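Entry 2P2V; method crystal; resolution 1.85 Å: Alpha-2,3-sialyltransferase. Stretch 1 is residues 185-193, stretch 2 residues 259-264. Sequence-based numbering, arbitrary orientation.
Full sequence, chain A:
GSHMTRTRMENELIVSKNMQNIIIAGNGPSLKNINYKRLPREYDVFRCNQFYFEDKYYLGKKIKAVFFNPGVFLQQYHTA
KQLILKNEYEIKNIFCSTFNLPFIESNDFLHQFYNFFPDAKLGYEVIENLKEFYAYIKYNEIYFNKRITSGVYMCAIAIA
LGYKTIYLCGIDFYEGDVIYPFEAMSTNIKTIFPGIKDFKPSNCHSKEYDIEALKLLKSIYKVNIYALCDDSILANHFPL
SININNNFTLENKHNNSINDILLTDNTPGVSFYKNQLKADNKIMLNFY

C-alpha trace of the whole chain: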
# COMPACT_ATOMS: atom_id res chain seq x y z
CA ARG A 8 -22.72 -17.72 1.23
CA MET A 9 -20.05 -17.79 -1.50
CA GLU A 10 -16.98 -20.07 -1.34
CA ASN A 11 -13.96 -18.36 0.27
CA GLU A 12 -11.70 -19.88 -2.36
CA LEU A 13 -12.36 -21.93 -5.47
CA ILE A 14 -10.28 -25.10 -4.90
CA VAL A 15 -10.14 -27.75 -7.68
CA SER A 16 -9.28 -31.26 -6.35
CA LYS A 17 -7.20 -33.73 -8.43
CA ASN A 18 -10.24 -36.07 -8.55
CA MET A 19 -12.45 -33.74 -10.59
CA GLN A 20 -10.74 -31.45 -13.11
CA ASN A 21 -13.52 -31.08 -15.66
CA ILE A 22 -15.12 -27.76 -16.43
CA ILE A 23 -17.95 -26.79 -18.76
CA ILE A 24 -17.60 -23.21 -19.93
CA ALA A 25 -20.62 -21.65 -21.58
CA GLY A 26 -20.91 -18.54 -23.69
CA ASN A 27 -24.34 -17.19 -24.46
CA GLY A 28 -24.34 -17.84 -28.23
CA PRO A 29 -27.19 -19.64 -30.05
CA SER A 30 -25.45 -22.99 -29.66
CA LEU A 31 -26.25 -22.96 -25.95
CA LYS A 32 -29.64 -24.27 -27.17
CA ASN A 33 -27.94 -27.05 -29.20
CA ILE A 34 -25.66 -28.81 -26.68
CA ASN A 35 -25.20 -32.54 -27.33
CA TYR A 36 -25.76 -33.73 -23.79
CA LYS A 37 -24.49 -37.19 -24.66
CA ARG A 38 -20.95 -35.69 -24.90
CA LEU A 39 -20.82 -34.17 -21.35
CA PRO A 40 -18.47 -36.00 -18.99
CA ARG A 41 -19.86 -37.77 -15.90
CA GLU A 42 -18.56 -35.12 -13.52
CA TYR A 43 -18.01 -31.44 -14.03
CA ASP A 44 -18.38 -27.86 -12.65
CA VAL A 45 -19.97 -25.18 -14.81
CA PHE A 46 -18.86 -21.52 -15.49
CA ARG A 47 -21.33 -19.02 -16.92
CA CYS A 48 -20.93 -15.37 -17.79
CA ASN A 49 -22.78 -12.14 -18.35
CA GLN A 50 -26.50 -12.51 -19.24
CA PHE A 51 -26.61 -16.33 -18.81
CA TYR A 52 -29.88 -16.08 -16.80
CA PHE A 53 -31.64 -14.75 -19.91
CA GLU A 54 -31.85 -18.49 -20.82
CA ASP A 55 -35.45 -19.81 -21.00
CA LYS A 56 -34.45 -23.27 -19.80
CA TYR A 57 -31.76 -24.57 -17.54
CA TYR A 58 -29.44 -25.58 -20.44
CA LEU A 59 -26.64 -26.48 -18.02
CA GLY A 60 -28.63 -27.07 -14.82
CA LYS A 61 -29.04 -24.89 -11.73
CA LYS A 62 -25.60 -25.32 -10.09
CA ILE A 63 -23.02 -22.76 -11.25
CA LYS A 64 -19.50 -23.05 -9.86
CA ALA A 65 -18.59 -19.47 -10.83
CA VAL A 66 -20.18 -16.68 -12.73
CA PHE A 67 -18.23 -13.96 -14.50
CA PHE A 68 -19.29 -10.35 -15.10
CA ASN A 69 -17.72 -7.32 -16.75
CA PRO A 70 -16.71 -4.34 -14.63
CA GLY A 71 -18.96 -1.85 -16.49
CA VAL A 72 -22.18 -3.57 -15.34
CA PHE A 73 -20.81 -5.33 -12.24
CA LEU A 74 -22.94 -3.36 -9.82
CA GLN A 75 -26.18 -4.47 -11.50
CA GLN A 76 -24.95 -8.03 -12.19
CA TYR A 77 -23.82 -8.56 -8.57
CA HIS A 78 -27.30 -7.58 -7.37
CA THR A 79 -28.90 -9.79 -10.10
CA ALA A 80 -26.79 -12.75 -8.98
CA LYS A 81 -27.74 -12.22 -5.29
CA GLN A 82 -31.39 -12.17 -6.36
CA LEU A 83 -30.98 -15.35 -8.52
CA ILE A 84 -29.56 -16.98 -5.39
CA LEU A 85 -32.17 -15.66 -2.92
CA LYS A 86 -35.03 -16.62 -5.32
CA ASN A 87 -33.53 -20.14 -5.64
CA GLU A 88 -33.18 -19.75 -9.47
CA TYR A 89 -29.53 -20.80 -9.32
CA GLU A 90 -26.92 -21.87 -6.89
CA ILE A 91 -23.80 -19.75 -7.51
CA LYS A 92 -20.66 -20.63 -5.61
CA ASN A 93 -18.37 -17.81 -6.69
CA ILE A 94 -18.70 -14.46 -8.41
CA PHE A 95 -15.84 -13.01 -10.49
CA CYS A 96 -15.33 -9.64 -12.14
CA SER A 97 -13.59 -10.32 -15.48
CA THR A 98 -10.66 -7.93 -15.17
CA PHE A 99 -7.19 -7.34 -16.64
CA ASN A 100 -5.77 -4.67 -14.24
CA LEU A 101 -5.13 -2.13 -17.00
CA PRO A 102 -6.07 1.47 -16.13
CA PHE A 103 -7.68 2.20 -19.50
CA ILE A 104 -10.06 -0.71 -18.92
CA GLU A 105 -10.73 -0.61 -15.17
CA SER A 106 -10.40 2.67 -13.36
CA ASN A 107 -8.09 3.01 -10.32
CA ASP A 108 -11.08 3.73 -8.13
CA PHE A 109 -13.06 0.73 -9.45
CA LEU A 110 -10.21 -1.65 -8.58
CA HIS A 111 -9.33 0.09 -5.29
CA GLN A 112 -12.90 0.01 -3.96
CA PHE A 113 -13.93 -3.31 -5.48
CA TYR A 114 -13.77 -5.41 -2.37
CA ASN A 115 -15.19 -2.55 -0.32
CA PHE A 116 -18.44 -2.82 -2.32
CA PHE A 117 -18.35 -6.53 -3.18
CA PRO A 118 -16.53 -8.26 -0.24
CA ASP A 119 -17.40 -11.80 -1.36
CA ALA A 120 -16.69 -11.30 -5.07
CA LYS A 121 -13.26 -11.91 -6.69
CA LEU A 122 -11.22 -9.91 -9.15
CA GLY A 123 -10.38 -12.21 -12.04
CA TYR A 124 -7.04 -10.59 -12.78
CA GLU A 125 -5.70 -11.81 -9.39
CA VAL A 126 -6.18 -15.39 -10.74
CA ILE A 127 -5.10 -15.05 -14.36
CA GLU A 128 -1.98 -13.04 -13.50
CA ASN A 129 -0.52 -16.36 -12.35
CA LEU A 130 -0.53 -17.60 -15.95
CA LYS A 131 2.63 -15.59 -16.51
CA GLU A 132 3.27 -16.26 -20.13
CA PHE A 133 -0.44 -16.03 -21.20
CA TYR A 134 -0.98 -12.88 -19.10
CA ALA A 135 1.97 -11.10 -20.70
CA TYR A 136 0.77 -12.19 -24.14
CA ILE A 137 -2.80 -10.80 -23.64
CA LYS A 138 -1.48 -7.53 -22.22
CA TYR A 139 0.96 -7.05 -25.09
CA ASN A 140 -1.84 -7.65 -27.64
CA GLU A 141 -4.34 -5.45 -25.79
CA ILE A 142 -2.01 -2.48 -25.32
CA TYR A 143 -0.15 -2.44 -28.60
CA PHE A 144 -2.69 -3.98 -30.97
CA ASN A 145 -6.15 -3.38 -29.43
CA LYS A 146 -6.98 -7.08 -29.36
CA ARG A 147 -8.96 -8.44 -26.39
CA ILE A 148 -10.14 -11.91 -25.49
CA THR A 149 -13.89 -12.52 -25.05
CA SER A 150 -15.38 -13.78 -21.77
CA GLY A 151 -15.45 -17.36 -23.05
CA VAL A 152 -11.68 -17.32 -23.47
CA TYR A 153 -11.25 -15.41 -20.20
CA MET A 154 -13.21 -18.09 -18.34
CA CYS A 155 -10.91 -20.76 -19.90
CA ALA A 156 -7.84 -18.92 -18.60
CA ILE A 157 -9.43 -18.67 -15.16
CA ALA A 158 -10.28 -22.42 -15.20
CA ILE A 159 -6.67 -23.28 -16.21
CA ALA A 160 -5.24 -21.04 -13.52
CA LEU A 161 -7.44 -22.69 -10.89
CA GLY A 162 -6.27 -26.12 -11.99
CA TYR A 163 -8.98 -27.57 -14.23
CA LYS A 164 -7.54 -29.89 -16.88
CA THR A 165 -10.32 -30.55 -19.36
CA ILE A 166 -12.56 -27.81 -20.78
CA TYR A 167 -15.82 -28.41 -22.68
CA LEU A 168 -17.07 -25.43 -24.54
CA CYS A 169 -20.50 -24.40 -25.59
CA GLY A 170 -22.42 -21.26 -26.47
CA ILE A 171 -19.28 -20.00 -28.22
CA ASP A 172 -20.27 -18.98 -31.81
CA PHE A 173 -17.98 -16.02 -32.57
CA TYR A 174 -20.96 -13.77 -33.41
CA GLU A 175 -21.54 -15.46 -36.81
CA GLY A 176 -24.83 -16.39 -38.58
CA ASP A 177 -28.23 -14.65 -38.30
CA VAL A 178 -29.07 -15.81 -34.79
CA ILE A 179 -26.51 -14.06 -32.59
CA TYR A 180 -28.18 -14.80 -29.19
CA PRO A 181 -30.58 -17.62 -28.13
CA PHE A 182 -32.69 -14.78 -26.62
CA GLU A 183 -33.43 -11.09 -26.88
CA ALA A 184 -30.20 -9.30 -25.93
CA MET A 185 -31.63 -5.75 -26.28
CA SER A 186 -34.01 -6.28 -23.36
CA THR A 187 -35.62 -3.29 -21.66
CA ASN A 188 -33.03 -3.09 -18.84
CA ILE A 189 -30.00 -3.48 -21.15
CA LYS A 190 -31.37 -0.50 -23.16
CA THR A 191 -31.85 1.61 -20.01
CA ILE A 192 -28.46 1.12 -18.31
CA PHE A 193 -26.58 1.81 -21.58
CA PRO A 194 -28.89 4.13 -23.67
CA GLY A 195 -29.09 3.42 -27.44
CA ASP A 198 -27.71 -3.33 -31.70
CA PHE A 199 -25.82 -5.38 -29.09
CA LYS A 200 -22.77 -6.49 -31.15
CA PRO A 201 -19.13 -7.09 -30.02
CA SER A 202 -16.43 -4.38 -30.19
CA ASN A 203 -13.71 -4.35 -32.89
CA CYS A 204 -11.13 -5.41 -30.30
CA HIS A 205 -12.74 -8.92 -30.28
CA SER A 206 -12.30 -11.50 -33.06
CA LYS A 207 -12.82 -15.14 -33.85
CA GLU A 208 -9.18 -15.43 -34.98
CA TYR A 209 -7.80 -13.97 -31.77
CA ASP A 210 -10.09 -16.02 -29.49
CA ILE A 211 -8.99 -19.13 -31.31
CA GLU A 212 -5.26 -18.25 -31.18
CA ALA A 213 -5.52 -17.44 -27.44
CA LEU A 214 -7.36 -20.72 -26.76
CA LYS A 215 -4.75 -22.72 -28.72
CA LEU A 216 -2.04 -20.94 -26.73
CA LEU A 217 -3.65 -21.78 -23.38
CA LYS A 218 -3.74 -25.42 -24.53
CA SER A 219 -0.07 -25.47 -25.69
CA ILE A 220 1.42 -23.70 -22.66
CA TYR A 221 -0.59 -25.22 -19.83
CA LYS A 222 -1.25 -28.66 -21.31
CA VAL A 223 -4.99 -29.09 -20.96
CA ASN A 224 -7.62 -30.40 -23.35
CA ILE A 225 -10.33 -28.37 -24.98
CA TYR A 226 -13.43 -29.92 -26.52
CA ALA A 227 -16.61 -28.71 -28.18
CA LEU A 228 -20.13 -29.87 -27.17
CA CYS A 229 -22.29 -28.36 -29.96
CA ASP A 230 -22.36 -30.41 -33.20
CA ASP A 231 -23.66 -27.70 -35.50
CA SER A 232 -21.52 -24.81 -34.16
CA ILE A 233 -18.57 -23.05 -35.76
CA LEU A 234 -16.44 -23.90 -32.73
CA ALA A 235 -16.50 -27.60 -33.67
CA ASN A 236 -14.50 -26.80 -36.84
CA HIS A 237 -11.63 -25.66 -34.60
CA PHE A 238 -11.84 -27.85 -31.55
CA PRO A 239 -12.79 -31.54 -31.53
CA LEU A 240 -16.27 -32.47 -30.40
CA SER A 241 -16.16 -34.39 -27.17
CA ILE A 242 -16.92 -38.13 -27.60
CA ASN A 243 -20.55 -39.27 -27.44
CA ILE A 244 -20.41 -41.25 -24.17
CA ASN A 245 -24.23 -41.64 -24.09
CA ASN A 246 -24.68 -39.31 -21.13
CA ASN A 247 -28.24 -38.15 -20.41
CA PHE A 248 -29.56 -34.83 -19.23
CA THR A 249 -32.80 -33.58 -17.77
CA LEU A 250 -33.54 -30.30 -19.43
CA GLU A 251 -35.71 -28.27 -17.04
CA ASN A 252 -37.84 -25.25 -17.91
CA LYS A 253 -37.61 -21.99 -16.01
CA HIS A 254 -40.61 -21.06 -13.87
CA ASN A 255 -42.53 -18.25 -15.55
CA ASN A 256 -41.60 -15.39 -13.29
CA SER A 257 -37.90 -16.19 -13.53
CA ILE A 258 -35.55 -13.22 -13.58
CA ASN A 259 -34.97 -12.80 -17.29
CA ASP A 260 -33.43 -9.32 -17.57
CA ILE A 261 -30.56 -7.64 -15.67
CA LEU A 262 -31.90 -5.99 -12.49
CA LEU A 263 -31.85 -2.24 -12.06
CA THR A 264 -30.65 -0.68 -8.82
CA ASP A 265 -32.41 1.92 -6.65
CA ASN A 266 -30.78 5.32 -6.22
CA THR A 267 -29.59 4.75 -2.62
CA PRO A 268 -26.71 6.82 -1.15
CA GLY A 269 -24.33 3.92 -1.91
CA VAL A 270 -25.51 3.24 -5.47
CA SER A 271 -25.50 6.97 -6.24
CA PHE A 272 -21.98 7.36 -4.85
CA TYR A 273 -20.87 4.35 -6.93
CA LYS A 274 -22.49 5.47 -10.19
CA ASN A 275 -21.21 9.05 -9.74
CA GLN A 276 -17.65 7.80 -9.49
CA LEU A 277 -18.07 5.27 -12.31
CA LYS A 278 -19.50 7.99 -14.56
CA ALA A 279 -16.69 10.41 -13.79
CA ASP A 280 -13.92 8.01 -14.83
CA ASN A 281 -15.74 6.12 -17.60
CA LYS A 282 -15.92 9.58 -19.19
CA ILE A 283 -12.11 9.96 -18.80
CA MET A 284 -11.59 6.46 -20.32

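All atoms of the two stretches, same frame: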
# COMPACT_ATOMS: atom_id res chain seq x y z
N MET A 185 -31.23 -7.15 -26.51
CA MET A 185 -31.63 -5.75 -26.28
C MET A 185 -32.94 -5.71 -25.48
O MET A 185 -33.97 -5.18 -25.95
CB MET A 185 -31.76 -4.97 -27.59
CG MET A 185 -30.45 -4.79 -28.35
SD MET A 185 -29.27 -3.70 -27.52
CE MET A 185 -29.99 -2.07 -27.81
N SER A 186 -32.88 -6.28 -24.28
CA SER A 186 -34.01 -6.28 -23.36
C SER A 186 -34.20 -4.87 -22.82
O SER A 186 -33.37 -3.98 -23.07
CB SER A 186 -33.75 -7.27 -22.22
OG SER A 186 -32.53 -6.96 -21.58
N THR A 187 -35.29 -4.64 -22.11
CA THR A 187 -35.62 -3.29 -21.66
C THR A 187 -34.51 -2.74 -20.74
O THR A 187 -34.08 -1.61 -20.90
CB THR A 187 -36.98 -3.23 -20.94
OG1 THR A 187 -37.91 -4.12 -21.59
CG2 THR A 187 -37.53 -1.82 -21.00
N ASN A 188 -34.03 -3.57 -19.80
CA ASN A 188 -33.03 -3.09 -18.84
C ASN A 188 -31.65 -2.85 -19.46
O ASN A 188 -30.95 -1.91 -19.08
CB ASN A 188 -32.95 -4.01 -17.63
CG ASN A 188 -34.20 -3.97 -16.78
OD1 ASN A 188 -34.46 -4.90 -16.01
ND2 ASN A 188 -34.98 -2.87 -16.90
N ILE A 189 -31.26 -3.69 -20.42
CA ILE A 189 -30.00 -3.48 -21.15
C ILE A 189 -30.02 -2.10 -21.83
O ILE A 189 -29.09 -1.30 -21.67
CB ILE A 189 -29.71 -4.64 -22.17
CG1 ILE A 189 -29.28 -5.94 -21.44
CG2 ILE A 189 -28.69 -4.22 -23.25
CD1 ILE A 189 -27.92 -5.86 -20.65
N LYS A 190 -31.12 -1.82 -22.54
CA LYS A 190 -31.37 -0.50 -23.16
C LYS A 190 -31.27 0.67 -22.18
O LYS A 190 -30.68 1.69 -22.50
CB LYS A 190 -32.73 -0.49 -23.87
CG LYS A 190 -32.78 -1.32 -25.16
CD LYS A 190 -34.21 -1.42 -25.67
CE LYS A 190 -34.29 -2.20 -26.97
NZ LYS A 190 -35.69 -2.72 -27.11
N THR A 191 -31.84 0.52 -20.98
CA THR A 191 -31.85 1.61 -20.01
C THR A 191 -30.45 1.93 -19.50
O THR A 191 -29.98 3.08 -19.62
CB THR A 191 -32.75 1.33 -18.80
OG1 THR A 191 -34.05 0.96 -19.24
CG2 THR A 191 -32.85 2.56 -17.93
N ILE A 192 -29.78 0.92 -18.94
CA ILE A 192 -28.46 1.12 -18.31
C ILE A 192 -27.51 1.81 -19.30
O ILE A 192 -26.94 2.87 -18.99
CB ILE A 192 -27.86 -0.20 -17.71
CG1 ILE A 192 -28.83 -0.80 -16.68
CG2 ILE A 192 -26.53 0.08 -17.02
CD1 ILE A 192 -28.54 -2.23 -16.26
N PHE A 193 -27.41 1.24 -20.51
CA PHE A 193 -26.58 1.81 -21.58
C PHE A 193 -27.46 2.30 -22.75
O PHE A 193 -27.70 1.55 -23.71
CB PHE A 193 -25.54 0.77 -22.05
CG PHE A 193 -24.32 0.66 -21.13
CD1 PHE A 193 -24.36 -0.13 -19.98
CD2 PHE A 193 -23.13 1.33 -21.43
CE1 PHE A 193 -23.24 -0.23 -19.14
CE2 PHE A 193 -22.01 1.23 -20.60
CZ PHE A 193 -22.07 0.44 -19.45
N ASN A 259 -35.36 -12.63 -15.91
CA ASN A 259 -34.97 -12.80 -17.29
C ASN A 259 -34.36 -11.57 -17.90
O ASN A 259 -34.15 -11.52 -19.11
CB ASN A 259 -36.18 -13.20 -18.15
CG ASN A 259 -37.29 -12.13 -18.19
OD1 ASN A 259 -37.28 -11.13 -17.45
ND2 ASN A 259 -38.27 -12.37 -19.05
N ASP A 260 -34.11 -10.55 -17.08
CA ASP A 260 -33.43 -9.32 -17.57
C ASP A 260 -32.54 -8.91 -16.39
O ASP A 260 -32.78 -9.35 -15.27
CB ASP A 260 -34.47 -8.24 -17.87
CG ASP A 260 -33.93 -7.12 -18.74
OD1 ASP A 260 -32.73 -7.14 -19.08
OD2 ASP A 260 -34.73 -6.18 -19.06
N ILE A 261 -31.48 -8.16 -16.69
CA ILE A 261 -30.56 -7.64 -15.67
C ILE A 261 -31.36 -6.71 -14.76
O ILE A 261 -32.18 -5.91 -15.26
CB ILE A 261 -29.33 -6.91 -16.31
CG1 ILE A 261 -28.28 -6.54 -15.27
CG2 ILE A 261 -29.75 -5.64 -17.19
CD1 ILE A 261 -26.94 -6.06 -15.93
N LEU A 262 -31.19 -6.86 -13.45
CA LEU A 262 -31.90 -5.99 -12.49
C LEU A 262 -31.35 -4.59 -12.43
O LEU A 262 -30.15 -4.33 -12.55
CB LEU A 262 -31.88 -6.62 -11.10
CG LEU A 262 -32.48 -8.03 -10.99
CD1 LEU A 262 -32.64 -8.41 -9.55
CD2 LEU A 262 -33.82 -8.18 -11.77
N LEU A 263 -32.25 -3.63 -12.19
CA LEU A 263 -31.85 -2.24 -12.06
C LEU A 263 -31.63 -1.99 -10.58
O LEU A 263 -32.21 -2.67 -9.75
CB LEU A 263 -33.02 -1.35 -12.54
CG LEU A 263 -33.02 -0.77 -13.97
CD1 LEU A 263 -32.33 -1.56 -15.06
CD2 LEU A 263 -34.46 -0.30 -14.36
N THR A 264 -30.88 -0.96 -10.24
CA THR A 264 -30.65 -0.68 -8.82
C THR A 264 -31.43 0.59 -8.45
O THR A 264 -31.60 1.45 -9.27
CB THR A 264 -29.15 -0.49 -8.56
OG1 THR A 264 -28.65 0.52 -9.43
CG2 THR A 264 -28.40 -1.80 -8.92

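Residues 185-193 contain a short helix, 187-192, that packs against the extended segment 259-264, burying 394 Å² in total. Met 185 points away and takes no part. At the N-cap, Ser 186 points toward the partner segment, and its OG donates a hydrogen bond to OD1 of Asp 260 (2.5 Å). The other carboxylate oxygen, OD2 of Asp 260, accepts a hydrogen bond from the backbone N of Asn 188 (2.8 Å, nearly straight at 160°). Aspartate suits this site because its two oxygens can engage a hydroxyl and a backbone amide of the first helical turn, which has no earlier turn to supply acceptors; its t rotamer brings the carboxylate there. OD1 of Asp 260 also accepts a weak hydrogen bond from N of Ile 261 (2.9 Å).

Asn 188 is the residue of stretch 1 most covered by the contact, and its CB lies 3.6 Å from CG2 of Ile 261. Ile 189 and Ile 192, three residues apart and so on one side of the helix, supply the apolar part; branched aliphatic side chains suit this site, where Ile 189 and Ile 261 are buried. The CA-to-CB bond of Ile 189 points sideways to the partner segment, but its CD1 reaches to 3.9 Å from CG2 of Ile 261. OG1 of Thr 191 bonds back to O of Thr 187 (3.1 Å). Ile 192 closes the contact: its CD1 lies 3.7 Å from CG2 of Ile 261, and its CG1 3.9 Å from CD1 of Leu 263.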